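Local coordinates for phosphate transport system protein phoU (Streptococcus pneumoniae, PDB 2I0M) that probably takes part in regulating phosphate uptake as a homodimeric, all-helical, zinc-binding accessory protein of the phosphate-specific transport system, at residues 30-35 / 39-44; 54-59 / 85-90; 95-100 / 191-196; 123-128 / 149-154; 160-165 / 185-190. All blocks are in the same frame, centred on the assembly; numbering follows the deposited sequence.

Contact 1: 30-35 / 39-44; sequences ALLALA and KEMAEL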
# COMPACT_ATOMS: atom_id res chain seq x y z
N ALA A 30 -11.18 -13.38 9.52
CA ALA A 30 -9.75 -13.44 9.88
C ALA A 30 -9.48 -13.19 11.37
O ALA A 30 -8.67 -13.89 11.99
CB ALA A 30 -8.92 -12.45 9.03
N LEU A 31 -10.15 -12.19 11.92
CA LEU A 31 -9.94 -11.79 13.30
C LEU A 31 -10.63 -12.72 14.27
O LEU A 31 -10.12 -12.92 15.37
CB LEU A 31 -10.37 -10.33 13.51
CG LEU A 31 -9.43 -9.36 12.77
CD1 LEU A 31 -9.97 -7.94 12.77
CD2 LEU A 31 -7.99 -9.42 13.32
N LEU A 32 -11.77 -13.28 13.86
CA LEU A 32 -12.41 -14.35 14.62
C LEU A 32 -11.56 -15.61 14.61
O LEU A 32 -11.38 -16.24 15.65
CB LEU A 32 -13.84 -14.64 14.10
CG LEU A 32 -14.54 -15.96 14.49
CD1 LEU A 32 -14.76 -16.12 16.02
CD2 LEU A 32 -15.85 -16.13 13.73
N ALA A 33 -11.02 -15.98 13.44
CA ALA A 33 -10.11 -17.12 13.37
C ALA A 33 -8.89 -16.93 14.28
O ALA A 33 -8.35 -17.91 14.79
CB ALA A 33 -9.68 -17.42 11.94
N LEU A 34 -8.50 -15.67 14.50
CA LEU A 34 -7.38 -15.32 15.38
C LEU A 34 -7.75 -15.38 16.86
O LEU A 34 -6.97 -15.90 17.65
CB LEU A 34 -6.89 -13.89 15.07
CG LEU A 34 -5.47 -13.43 15.40
CD1 LEU A 34 -5.46 -11.92 15.56
CD2 LEU A 34 -4.84 -14.06 16.63
N ALA A 35 -8.92 -14.83 17.22
CA ALA A 35 -9.40 -14.85 18.60
C ALA A 35 -9.65 -16.27 19.08
O ALA A 35 -9.32 -16.60 20.22
CB ALA A 35 -10.67 -14.01 18.74
N LYS A 39 -7.65 -22.74 13.21
CA LYS A 39 -6.73 -22.98 12.10
C LYS A 39 -7.43 -23.46 10.82
O LYS A 39 -6.92 -23.28 9.72
CB LYS A 39 -5.62 -23.94 12.52
CG LYS A 39 -4.67 -23.33 13.55
CD LYS A 39 -3.44 -24.20 13.78
CE LYS A 39 -2.66 -23.69 14.99
NZ LYS A 39 -1.20 -23.94 14.88
N GLU A 40 -8.60 -24.06 10.99
CA GLU A 40 -9.40 -24.53 9.86
C GLU A 40 -10.07 -23.36 9.14
O GLU A 40 -10.08 -23.32 7.91
CB GLU A 40 -10.42 -25.58 10.31
CG GLU A 40 -9.77 -26.71 11.10
CD GLU A 40 -10.67 -27.91 11.26
OE1 GLU A 40 -10.19 -29.05 11.07
OE2 GLU A 40 -11.86 -27.71 11.58
N MET A 41 -10.60 -22.41 9.90
CA MET A 41 -11.20 -21.19 9.34
C MET A 41 -10.14 -20.34 8.65
O MET A 41 -10.42 -19.72 7.63
CB MET A 41 -11.89 -20.37 10.43
CG MET A 41 -12.83 -19.26 9.94
SD MET A 41 -13.28 -18.17 11.32
CE MET A 41 -14.75 -17.39 10.71
N ALA A 42 -8.93 -20.32 9.21
CA ALA A 42 -7.80 -19.65 8.58
C ALA A 42 -7.54 -20.21 7.18
O ALA A 42 -7.31 -19.44 6.25
CB ALA A 42 -6.56 -19.75 9.45
N GLU A 43 -7.59 -21.54 7.05
CA GLU A 43 -7.32 -22.21 5.78
C GLU A 43 -8.35 -21.89 4.69
O GLU A 43 -8.00 -21.76 3.53
CB GLU A 43 -7.24 -23.74 5.97
CG GLU A 43 -5.86 -24.33 5.76
CD GLU A 43 -5.88 -25.63 4.96
OE1 GLU A 43 -6.66 -25.72 3.98
OE2 GLU A 43 -5.12 -26.57 5.30
N LEU A 44 -9.62 -21.80 5.08
CA LEU A 44 -10.69 -21.43 4.16
C LEU A 44 -10.54 -19.98 3.70
O LEU A 44 -10.80 -19.66 2.54
CB LEU A 44 -12.08 -21.69 4.77
CG LEU A 44 -12.40 -23.10 5.33
CD1 LEU A 44 -13.70 -23.11 6.12
CD2 LEU A 44 -12.40 -24.21 4.25
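Met41, Ala33 and Leu32 close a helical hairpin of the first PhoU domain, at the short turn that joins helix 5-35 to helix 39-66. The axes of 30-35 and 39-44 run antiparallel at 157° and come within about 8.6 Å. Met41 carries the contact. Its CG stands anti to the backbone N (chi1 -166°) and the rest of the chain is extended, which sends the thioether straight out to the other helix. SD lies over the small Ala33, with Met41 SD 3.7 Å from Ala33 CB. The methyl goes further and meets one branch of Leu32, Met41 CE to Leu32 CD2 at 3.5 Å. These two side chains cross at about a right angle. Ala33 CB also faces the backbone of the residue after Met41, 4.1 Å from Ala42 N. Ala42 then turns to Ala101 and Leu105 of helix 74-105, on the buried flank. In the turn, Asp38 OD2 accepts from Met41 N. Lys39 NZ reaches away to Leu107 O, beyond the end of helix 74-105. The side chains that meet between the two segments are all apolar. A small alanine faces a long, flexible thioether, and the outer part, at Leu32, lies toward solvent.

Contact 2: 54-59 / 85-90; sequences QGQSAI and SSCSDL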
# COMPACT_ATOMS: atom_id res chain seq x y z
N GLN A 54 -10.38 -12.30 -8.41
CA GLN A 54 -11.36 -12.47 -9.49
C GLN A 54 -12.40 -11.36 -9.58
O GLN A 54 -12.71 -10.88 -10.68
CB GLN A 54 -12.09 -13.83 -9.38
CG GLN A 54 -11.41 -14.96 -10.12
CD GLN A 54 -12.26 -16.22 -10.17
OE1 GLN A 54 -12.86 -16.63 -9.17
NE2 GLN A 54 -12.31 -16.86 -11.34
N GLY A 55 -12.92 -10.95 -8.42
CA GLY A 55 -13.94 -9.90 -8.35
C GLY A 55 -13.39 -8.55 -8.78
O GLY A 55 -14.09 -7.76 -9.41
N GLN A 56 -12.13 -8.30 -8.42
CA GLN A 56 -11.40 -7.12 -8.82
C GLN A 56 -11.20 -7.06 -10.33
O GLN A 56 -11.38 -6.00 -10.94
CB GLN A 56 -10.06 -7.08 -8.09
CG GLN A 56 -9.13 -5.99 -8.57
CD GLN A 56 -7.67 -6.31 -8.33
OE1 GLN A 56 -7.26 -7.47 -8.31
NE2 GLN A 56 -6.87 -5.28 -8.18
N SER A 57 -10.84 -8.19 -10.95
CA SER A 57 -10.58 -8.19 -12.38
C SER A 57 -11.88 -7.92 -13.14
O SER A 57 -11.88 -7.18 -14.12
CB SER A 57 -9.87 -9.47 -12.83
OG SER A 57 -10.75 -10.38 -13.48
N ALA A 58 -12.97 -8.52 -12.68
CA ALA A 58 -14.29 -8.31 -13.26
C ALA A 58 -14.65 -6.82 -13.26
O ALA A 58 -15.03 -6.27 -14.30
CB ALA A 58 -15.36 -9.12 -12.50
N ILE A 59 -14.48 -6.18 -12.11
CA ILE A 59 -14.74 -4.75 -11.94
C ILE A 59 -13.81 -3.89 -12.80
O ILE A 59 -14.30 -3.04 -13.56
CB ILE A 59 -14.63 -4.34 -10.47
CG1 ILE A 59 -15.73 -5.03 -9.66
CG2 ILE A 59 -14.71 -2.81 -10.30
CD1 ILE A 59 -15.40 -5.09 -8.18
N SER A 85 -9.10 2.25 -9.07
CA SER A 85 -8.07 2.43 -8.06
C SER A 85 -8.47 1.83 -6.71
O SER A 85 -7.66 1.23 -6.04
CB SER A 85 -7.77 3.92 -7.92
OG SER A 85 -7.37 4.24 -6.60
N SER A 86 -9.73 1.98 -6.32
CA SER A 86 -10.19 1.51 -5.04
C SER A 86 -10.39 -0.01 -4.98
O SER A 86 -10.22 -0.62 -3.93
CB SER A 86 -11.48 2.24 -4.61
OG SER A 86 -11.26 3.62 -4.39
N CYS A 87 -10.76 -0.64 -6.09
CA CYS A 87 -11.00 -2.08 -6.04
C CYS A 87 -9.68 -2.85 -5.85
O CYS A 87 -9.62 -3.84 -5.14
CB CYS A 87 -11.86 -2.57 -7.22
SG CYS A 87 -11.03 -2.58 -8.78
N SER A 88 -8.62 -2.31 -6.45
CA SER A 88 -7.23 -2.72 -6.20
C SER A 88 -6.74 -2.61 -4.74
O SER A 88 -6.08 -3.52 -4.24
CB SER A 88 -6.30 -1.91 -7.11
OG SER A 88 -4.95 -2.16 -6.77
N ASP A 89 -7.04 -1.49 -4.09
CA ASP A 89 -6.73 -1.31 -2.67
C ASP A 89 -7.48 -2.36 -1.83
O ASP A 89 -6.98 -2.86 -0.81
CB ASP A 89 -7.13 0.10 -2.21
CG ASP A 89 -6.19 1.19 -2.69
OD1 ASP A 89 -5.08 0.89 -3.17
OD2 ASP A 89 -6.55 2.38 -2.58
N LEU A 90 -8.68 -2.69 -2.29
CA LEU A 90 -9.54 -3.64 -1.65
C LEU A 90 -8.95 -5.05 -1.77
O LEU A 90 -8.89 -5.77 -0.77
CB LEU A 90 -10.94 -3.54 -2.27
CG LEU A 90 -12.25 -3.37 -1.51
CD1 LEU A 90 -12.25 -2.30 -0.37
CD2 LEU A 90 -13.33 -3.05 -2.55
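Cys87 and Gln56 have the most surface buried here, and Ile59 adds a smaller share. Cys87 points across to the other helix and places its sulfur between two side chains. SG is 3.9 Å from Gln56 CG and 4.0 Å from Ile59 CG2. Its chi1 of 72° sets SG between the backbone N and the carbonyl carbon, where it reaches both neighbours. Gln56 leaves its helix with CG anti to the backbone N (chi1 172°) and stays extended. Its amide thus passes the cysteine and ends over the backbone of the next residue. Gln56 NE2 is 3.3 Å from Ser88 CA and 3.6 Å from Ser88 CB. This is packing against carbon, and NE2 is buried with no polar partner in the model. Ile59 also touches Leu19 of helix 5-35 and Ile83, while Gln56 packs on Glu91, a zinc ligand, and on Leu212 of the second subunit. The side chain of Gln56 is about 6 Å from a zinc ion. The two short axes are 9.5 Å apart and almost exactly antiparallel, at 175°. Antiparallel packing of consecutive helices, 39-66 and 74-105, is that of an up-and-down helical bundle, here in the first PhoU domain.

Contact 3: 95-100 / 191-196; sequences DHMAGI and ERFADY. With ZN (zinc ion), chain B; ZN (zinc ion), chain D.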
# COMPACT_ATOMS: atom_id res chain seq x y z
N ASP A 95 -5.66 -9.46 0.78
CA ASP A 95 -4.39 -10.21 0.95
C ASP A 95 -3.85 -10.14 2.39
O ASP A 95 -3.28 -11.09 2.89
CB ASP A 95 -3.31 -9.66 0.03
CG ASP A 95 -3.60 -9.87 -1.46
OD1 ASP A 95 -4.34 -10.81 -1.88
OD2 ASP A 95 -3.01 -9.08 -2.22
N HIS A 96 -4.03 -8.99 3.04
CA HIS A 96 -3.52 -8.76 4.39
C HIS A 96 -4.38 -9.47 5.43
O HIS A 96 -3.90 -9.81 6.51
CB HIS A 96 -3.42 -7.26 4.70
CG HIS A 96 -2.16 -6.63 4.20
ND1 HIS A 96 -2.14 -5.76 3.14
CD2 HIS A 96 -0.87 -6.80 4.57
CE1 HIS A 96 -0.89 -5.40 2.89
NE2 HIS A 96 -0.10 -6.02 3.75
N MET A 97 -5.64 -9.70 5.08
CA MET A 97 -6.50 -10.55 5.87
C MET A 97 -6.16 -12.05 5.69
O MET A 97 -6.21 -12.81 6.67
CB MET A 97 -7.98 -10.22 5.61
CG MET A 97 -8.38 -8.77 6.04
SD MET A 97 -8.03 -8.32 7.79
CE MET A 97 -6.38 -7.66 7.75
N ALA A 98 -5.80 -12.47 4.47
CA ALA A 98 -5.25 -13.82 4.25
C ALA A 98 -3.91 -13.99 4.96
O ALA A 98 -3.59 -15.09 5.41
CB ALA A 98 -5.08 -14.12 2.74
N GLY A 99 -3.14 -12.90 5.04
CA GLY A 99 -1.86 -12.88 5.74
C GLY A 99 -2.00 -13.17 7.22
O GLY A 99 -1.23 -13.96 7.76
N ILE A 100 -3.00 -12.56 7.85
CA ILE A 100 -3.36 -12.83 9.26
C ILE A 100 -3.79 -14.29 9.47
O ILE A 100 -3.44 -14.93 10.47
CB ILE A 100 -4.48 -11.88 9.75
CG1 ILE A 100 -3.97 -10.44 9.82
CG2 ILE A 100 -5.00 -12.31 11.12
CD1 ILE A 100 -4.96 -9.44 10.49
N GLU A 191 -2.30 -2.82 10.24
CA GLU A 191 -1.85 -1.47 9.99
C GLU A 191 -1.96 -1.15 8.48
O GLU A 191 -2.45 -0.08 8.14
CB GLU A 191 -0.44 -1.25 10.56
CG GLU A 191 -0.00 0.21 10.67
CD GLU A 191 0.36 0.84 9.32
OE1 GLU A 191 0.83 0.11 8.42
OE2 GLU A 191 0.18 2.07 9.17
N ARG A 192 -1.51 -2.07 7.62
CA ARG A 192 -1.65 -1.95 6.15
C ARG A 192 -3.09 -1.91 5.66
O ARG A 192 -3.45 -1.05 4.84
CB ARG A 192 -0.92 -3.08 5.41
CG ARG A 192 0.55 -3.16 5.63
CD ARG A 192 1.26 -1.99 5.01
NE ARG A 192 1.55 -2.22 3.59
CZ ARG A 192 0.75 -1.85 2.60
NH1 ARG A 192 -0.38 -1.20 2.86
NH2 ARG A 192 1.10 -2.10 1.35
N PHE A 193 -3.91 -2.84 6.14
CA PHE A 193 -5.36 -2.85 5.93
C PHE A 193 -5.96 -1.46 6.10
O PHE A 193 -6.65 -0.96 5.22
CB PHE A 193 -6.01 -3.83 6.92
CG PHE A 193 -7.48 -4.04 6.72
CD1 PHE A 193 -7.94 -4.97 5.80
CD2 PHE A 193 -8.40 -3.38 7.52
CE1 PHE A 193 -9.32 -5.21 5.65
CE2 PHE A 193 -9.78 -3.60 7.37
CZ PHE A 193 -10.23 -4.52 6.43
N ALA A 194 -5.65 -0.85 7.24
CA ALA A 194 -6.19 0.46 7.59
C ALA A 194 -5.63 1.60 6.73
O ALA A 194 -6.33 2.55 6.40
CB ALA A 194 -5.99 0.75 9.08
N ASP A 195 -4.36 1.48 6.36
CA ASP A 195 -3.75 2.41 5.43
C ASP A 195 -4.47 2.43 4.07
O ASP A 195 -4.74 3.50 3.53
CB ASP A 195 -2.28 2.06 5.23
CG ASP A 195 -1.37 2.76 6.22
OD1 ASP A 195 -1.80 3.75 6.84
OD2 ASP A 195 -0.19 2.32 6.35
N TYR A 196 -4.77 1.25 3.51
CA TYR A 196 -5.55 1.20 2.25
C TYR A 196 -6.94 1.84 2.34
O TYR A 196 -7.38 2.49 1.40
CB TYR A 196 -5.65 -0.22 1.69
CG TYR A 196 -4.36 -0.73 1.11
CD1 TYR A 196 -3.78 -0.12 -0.01
CD2 TYR A 196 -3.69 -1.82 1.69
CE1 TYR A 196 -2.55 -0.58 -0.55
CE2 TYR A 196 -2.47 -2.28 1.16
CZ TYR A 196 -1.93 -1.66 0.04
OH TYR A 196 -0.74 -2.12 -0.48
ZN ZN B . -1.26 3.43 9.29
ZN ZN D . -2.78 -9.06 -4.23
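His96 (chi1 -83°) and Arg192 both hold CG anti to the carbonyl carbon, and this brings the imidazole against the start of the arginine chain. The contact joins the two PhoU domains, through antiparallel helices 74-105 and 177-209. Arg192 CB sits over one face of the His96 ring as a CH-pi contact, 3.5 Å from its centroid. The arginine then bends at chi2 and chi3, so that its guanidinium presents a face to His96 CE1, with the two planes 53° apart. Arg192 NH2 donates to Tyr196 OH at 2.6 Å, one turn along the same helix; the hydroxyl lies 18° out of the guanidinium plane. This probably helps to hold the phenol beside the histidine, where His96 CE1 lies in the plane of the Tyr196 ring, at its edge. Next along the helix, Met97 makes a Met-aromatic contact, with SD over a face of Phe193 and 4.3 Å from the ring centroid. Zinc ions lie on both flanks. Asp95 OD2 binds one at 2.0 Å, with Glu91 of the same chain and Asp214 of the second subunit. The other is held by Glu191, Asp195 and Asp156, at 2.0 Å from Glu191 OE2 and 2.5 Å from Asp195 OD1.

Contact 4: 123-128 / 149-154; sequences GKLSLS and AQKDEQ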
# COMPACT_ATOMS: atom_id res chain seq x y z
N GLY A 123 -8.12 -4.29 15.98
CA GLY A 123 -8.94 -5.02 15.02
C GLY A 123 -10.33 -4.44 14.84
O GLY A 123 -10.78 -4.26 13.71
N LYS A 124 -10.99 -4.13 15.96
CA LYS A 124 -12.33 -3.52 15.99
C LYS A 124 -12.36 -2.15 15.28
O LYS A 124 -13.31 -1.84 14.57
CB LYS A 124 -12.84 -3.40 17.45
CG LYS A 124 -13.24 -4.75 18.16
CD LYS A 124 -13.47 -4.65 19.73
CE LYS A 124 -13.61 -6.07 20.42
NZ LYS A 124 -13.29 -6.28 21.96
N LEU A 125 -11.31 -1.34 15.46
CA LEU A 125 -11.24 -0.02 14.82
C LEU A 125 -10.99 -0.15 13.31
O LEU A 125 -11.55 0.60 12.50
CB LEU A 125 -10.22 0.91 15.50
CG LEU A 125 -9.97 2.33 14.93
CD1 LEU A 125 -11.19 3.27 15.00
CD2 LEU A 125 -8.78 2.99 15.59
N SER A 126 -10.17 -1.12 12.93
CA SER A 126 -9.96 -1.47 11.52
C SER A 126 -11.29 -1.84 10.83
O SER A 126 -11.63 -1.29 9.78
CB SER A 126 -8.95 -2.61 11.40
OG SER A 126 -7.65 -2.16 11.77
N LEU A 127 -12.02 -2.77 11.43
CA LEU A 127 -13.30 -3.20 10.88
C LEU A 127 -14.29 -2.04 10.75
O LEU A 127 -14.93 -1.90 9.71
CB LEU A 127 -13.92 -4.28 11.75
CG LEU A 127 -13.25 -5.66 11.73
CD1 LEU A 127 -14.12 -6.64 12.54
CD2 LEU A 127 -13.08 -6.16 10.31
N SER A 128 -14.41 -1.21 11.77
CA SER A 128 -15.46 -0.20 11.75
C SER A 128 -15.12 0.90 10.75
O SER A 128 -16.01 1.47 10.14
CB SER A 128 -15.76 0.35 13.15
OG SER A 128 -14.81 1.29 13.54
N ALA A 149 -10.50 8.49 7.45
CA ALA A 149 -9.04 8.46 7.26
C ALA A 149 -8.30 8.84 8.52
O ALA A 149 -7.27 8.25 8.83
CB ALA A 149 -8.61 9.38 6.10
N GLN A 150 -8.84 9.82 9.25
CA GLN A 150 -8.23 10.35 10.48
C GLN A 150 -8.07 9.33 11.60
O GLN A 150 -7.13 9.42 12.40
CB GLN A 150 -9.05 11.54 10.99
CG GLN A 150 -8.85 12.81 10.19
CD GLN A 150 -9.75 13.95 10.64
OE1 GLN A 150 -10.90 13.74 11.05
NE2 GLN A 150 -9.22 15.17 10.58
N LYS A 151 -8.99 8.36 11.67
CA LYS A 151 -8.91 7.27 12.66
C LYS A 151 -7.68 6.36 12.49
O LYS A 151 -7.37 5.59 13.39
CB LYS A 151 -10.19 6.45 12.67
CG LYS A 151 -11.39 7.22 13.17
CD LYS A 151 -12.66 6.39 13.06
CE LYS A 151 -13.85 7.15 13.63
NZ LYS A 151 -14.91 6.20 14.05
N ASP A 152 -7.00 6.46 11.35
CA ASP A 152 -5.76 5.73 11.11
C ASP A 152 -4.63 6.14 12.06
O ASP A 152 -3.78 5.31 12.39
CB ASP A 152 -5.32 5.86 9.65
CG ASP A 152 -4.25 4.85 9.27
OD1 ASP A 152 -4.45 3.64 9.46
OD2 ASP A 152 -3.20 5.29 8.76
N GLU A 153 -4.61 7.41 12.48
CA GLU A 153 -3.71 7.87 13.55
C GLU A 153 -3.75 6.90 14.74
O GLU A 153 -2.71 6.46 15.21
CB GLU A 153 -4.04 9.30 14.03
CG GLU A 153 -2.85 10.04 14.69
CD GLU A 153 -3.22 11.37 15.40
OE1 GLU A 153 -4.35 11.89 15.22
OE2 GLU A 153 -2.37 11.90 16.16
N GLN A 154 -4.96 6.54 15.18
CA GLN A 154 -5.13 5.61 16.30
C GLN A 154 -4.59 4.20 16.02
O GLN A 154 -3.99 3.58 16.91
CB GLN A 154 -6.60 5.53 16.73
CG GLN A 154 -7.05 6.70 17.58
CD GLN A 154 -7.76 7.77 16.77
OE1 GLN A 154 -7.17 8.82 16.46
NE2 GLN A 154 -9.04 7.53 16.44
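Leu125 divides its two methyls between Lys151 and Gln154. CD2 takes the closer contacts. It is 3.5 Å from Gln154 CB and 3.7 Å from Lys151 O, so it touches a side chain and a backbone carbonyl together. CD1 meets the aliphatic part of the lysine at an oblique angle, 4.0 Å from Lys151 CD. Leucine and glutamine cross at about a right angle. Leu125 reaches them because its CG is anti to the backbone N (chi1 178°), which carries the fork outward from helix 117-136. The lysine chain runs extended past the leucine, and its NZ forms a long, weak ion pair with Asp132. This is packing within the second PhoU domain, between helix 117-136 and the junction of helices 142-150 and 152-168. The nearest CA atoms, of Leu125 and Lys151, are 8.0 Å apart. Further out, Leu125 also packs on Ile155 and Tyr158 of helix 152-168. Ser126, next in sequence, turns to Leu190 and Phe193 of helix 177-209, and its OG bonds Met122 O. Asp152 follows Lys151 directly but points away from helix 117-136 and packs on Ala194 of helix 177-209; it belongs to a zinc site with Asp156, Glu191 and Asp195.

Contact 5: 160-165 / 185-190; sequences YALSKE and YIIGHL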
# COMPACT_ATOMS: atom_id res chain seq x y z
N TYR A 160 2.45 0.89 17.04
CA TYR A 160 3.72 1.10 17.72
C TYR A 160 3.74 0.57 19.14
O TYR A 160 4.68 -0.11 19.53
CB TYR A 160 4.19 2.57 17.61
CG TYR A 160 4.54 2.96 16.18
CD1 TYR A 160 5.72 2.51 15.58
CD2 TYR A 160 3.69 3.76 15.42
CE1 TYR A 160 6.04 2.86 14.27
CE2 TYR A 160 4.00 4.12 14.11
CZ TYR A 160 5.17 3.66 13.54
OH TYR A 160 5.47 4.01 12.24
N ALA A 161 2.67 0.85 19.89
CA ALA A 161 2.50 0.31 21.22
C ALA A 161 2.60 -1.20 21.23
O ALA A 161 3.28 -1.78 22.07
CB ALA A 161 1.16 0.76 21.82
N LEU A 162 1.93 -1.86 20.29
CA LEU A 162 1.98 -3.32 20.26
C LEU A 162 3.34 -3.84 19.78
O LEU A 162 3.77 -4.90 20.22
CB LEU A 162 0.81 -3.90 19.46
CG LEU A 162 -0.50 -3.99 20.25
CD1 LEU A 162 -1.72 -3.89 19.35
CD2 LEU A 162 -0.56 -5.28 21.09
N SER A 163 4.02 -3.09 18.90
CA SER A 163 5.36 -3.47 18.46
C SER A 163 6.36 -3.37 19.59
O SER A 163 7.12 -4.31 19.83
CB SER A 163 5.80 -2.60 17.28
OG SER A 163 4.93 -2.77 16.18
N LYS A 164 6.37 -2.23 20.29
CA LYS A 164 7.22 -2.01 21.45
C LYS A 164 7.01 -3.11 22.49
O LYS A 164 7.98 -3.62 23.06
CB LYS A 164 6.93 -0.65 22.09
CG LYS A 164 7.51 0.54 21.34
CD LYS A 164 7.32 1.82 22.15
CE LYS A 164 8.23 2.96 21.66
NZ LYS A 164 7.81 3.56 20.34
N GLU A 165 5.75 -3.47 22.73
CA GLU A 165 5.41 -4.51 23.71
C GLU A 165 5.92 -5.88 23.28
O GLU A 165 6.58 -6.56 24.06
CB GLU A 165 3.90 -4.54 23.96
CG GLU A 165 3.41 -5.72 24.81
CD GLU A 165 1.91 -5.96 24.66
OE1 GLU A 165 1.25 -5.18 23.93
OE2 GLU A 165 1.40 -6.91 25.27
N TYR A 185 3.71 -9.74 12.46
CA TYR A 185 3.10 -9.77 11.12
C TYR A 185 1.64 -9.36 11.20
O TYR A 185 1.20 -8.51 10.43
CB TYR A 185 3.19 -11.15 10.48
CG TYR A 185 4.60 -11.67 10.29
CD1 TYR A 185 5.68 -10.79 10.06
CD2 TYR A 185 4.85 -13.04 10.29
CE1 TYR A 185 6.96 -11.28 9.88
CE2 TYR A 185 6.14 -13.53 10.10
CZ TYR A 185 7.18 -12.65 9.89
OH TYR A 185 8.46 -13.14 9.71
N ILE A 186 0.90 -9.96 12.14
CA ILE A 186 -0.52 -9.69 12.31
C ILE A 186 -0.81 -8.20 12.45
O ILE A 186 -1.69 -7.67 11.78
CB ILE A 186 -1.12 -10.49 13.50
CG1 ILE A 186 -1.27 -11.96 13.13
CG2 ILE A 186 -2.47 -9.89 13.93
CD1 ILE A 186 -1.31 -12.91 14.31
N ILE A 187 -0.06 -7.54 13.33
CA ILE A 187 -0.31 -6.12 13.56
C ILE A 187 0.12 -5.27 12.36
O ILE A 187 -0.48 -4.24 12.10
CB ILE A 187 0.26 -5.59 14.92
CG1 ILE A 187 1.79 -5.63 14.95
CG2 ILE A 187 -0.34 -6.38 16.07
CD1 ILE A 187 2.41 -4.71 15.99
N GLY A 188 1.12 -5.75 11.62
CA GLY A 188 1.53 -5.14 10.36
C GLY A 188 0.46 -5.28 9.28
O GLY A 188 0.28 -4.38 8.45
N HIS A 189 -0.24 -6.42 9.28
CA HIS A 189 -1.32 -6.66 8.33
C HIS A 189 -2.52 -5.76 8.59
O HIS A 189 -3.16 -5.30 7.64
CB HIS A 189 -1.76 -8.12 8.33
CG HIS A 189 -0.81 -9.03 7.61
ND1 HIS A 189 -0.39 -8.79 6.32
CD2 HIS A 189 -0.21 -10.18 8.00
CE1 HIS A 189 0.44 -9.75 5.94
NE2 HIS A 189 0.57 -10.60 6.94
N LEU A 190 -2.82 -5.52 9.86
CA LEU A 190 -3.91 -4.63 10.26
C LEU A 190 -3.55 -3.19 9.97
O LEU A 190 -4.40 -2.42 9.52
CB LEU A 190 -4.21 -4.78 11.76
CG LEU A 190 -5.14 -5.91 12.20
CD1 LEU A 190 -5.21 -6.01 13.72
CD2 LEU A 190 -6.52 -5.70 11.60
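Ile187 inserts its CD1 methyl against Leu162 and Ser163, joining helices 152-168 and 177-209 in the helical bundle of the second PhoU domain. The apolar part is small. Ile187 CD1 is 3.9 Å from Leu162 CB, so the methyl rests on the root of the leucine and not on its branches. Met122 of helix 117-136 packs on both Leu162 and Ile187, bridging the pair on one flank. On that flank, Leu190, one turn further on from Ile187, packs on the same methionine and on Ser126. The isoleucine has CG1 between its backbone N and carbonyl carbon (chi1 66°), and from there CD1 extends straight to the facing helix. The remaining contacts are of carbon with polar atoms. The methyl approaches the backbone, with Ile187 CD1 3.7 Å from Ser163 N. It also meets the hydroxyl of that serine, which is turned back to its own helix and hydrogen-bonded to Tyr159 O. That bond gives the oxygen a polar partner beside an apolar neighbour. The two helices are not tightly apposed here: the nearest CA atoms, of Leu162 and Ile187, are 7.6 Å apart. The shortest approach is Ser163 OG to Ile187 CD1, 3.2 Å.

In the fold
Contact 3 lies closest to the chain centre, about 5 Å away, and joins the two PhoU domains. Contacts 1 and 2 belong to the first domain and share helix 39-66, with centres 23 Å apart and no touch between them. Contacts 4 and 5 belong to the second and share helix 152-168; both are nested in the chain loop that contact 3 closes. Contact 1 reaches contact 3 at Ala30 CB to Met97 O, 3.6 Å. Asp152 of contact 4 and Glu191 and Asp195 of contact 3 share one zinc site. Asp95 of contact 3 binds a different zinc ion. Contacts 2, 3 and 5 also touch the second subunit.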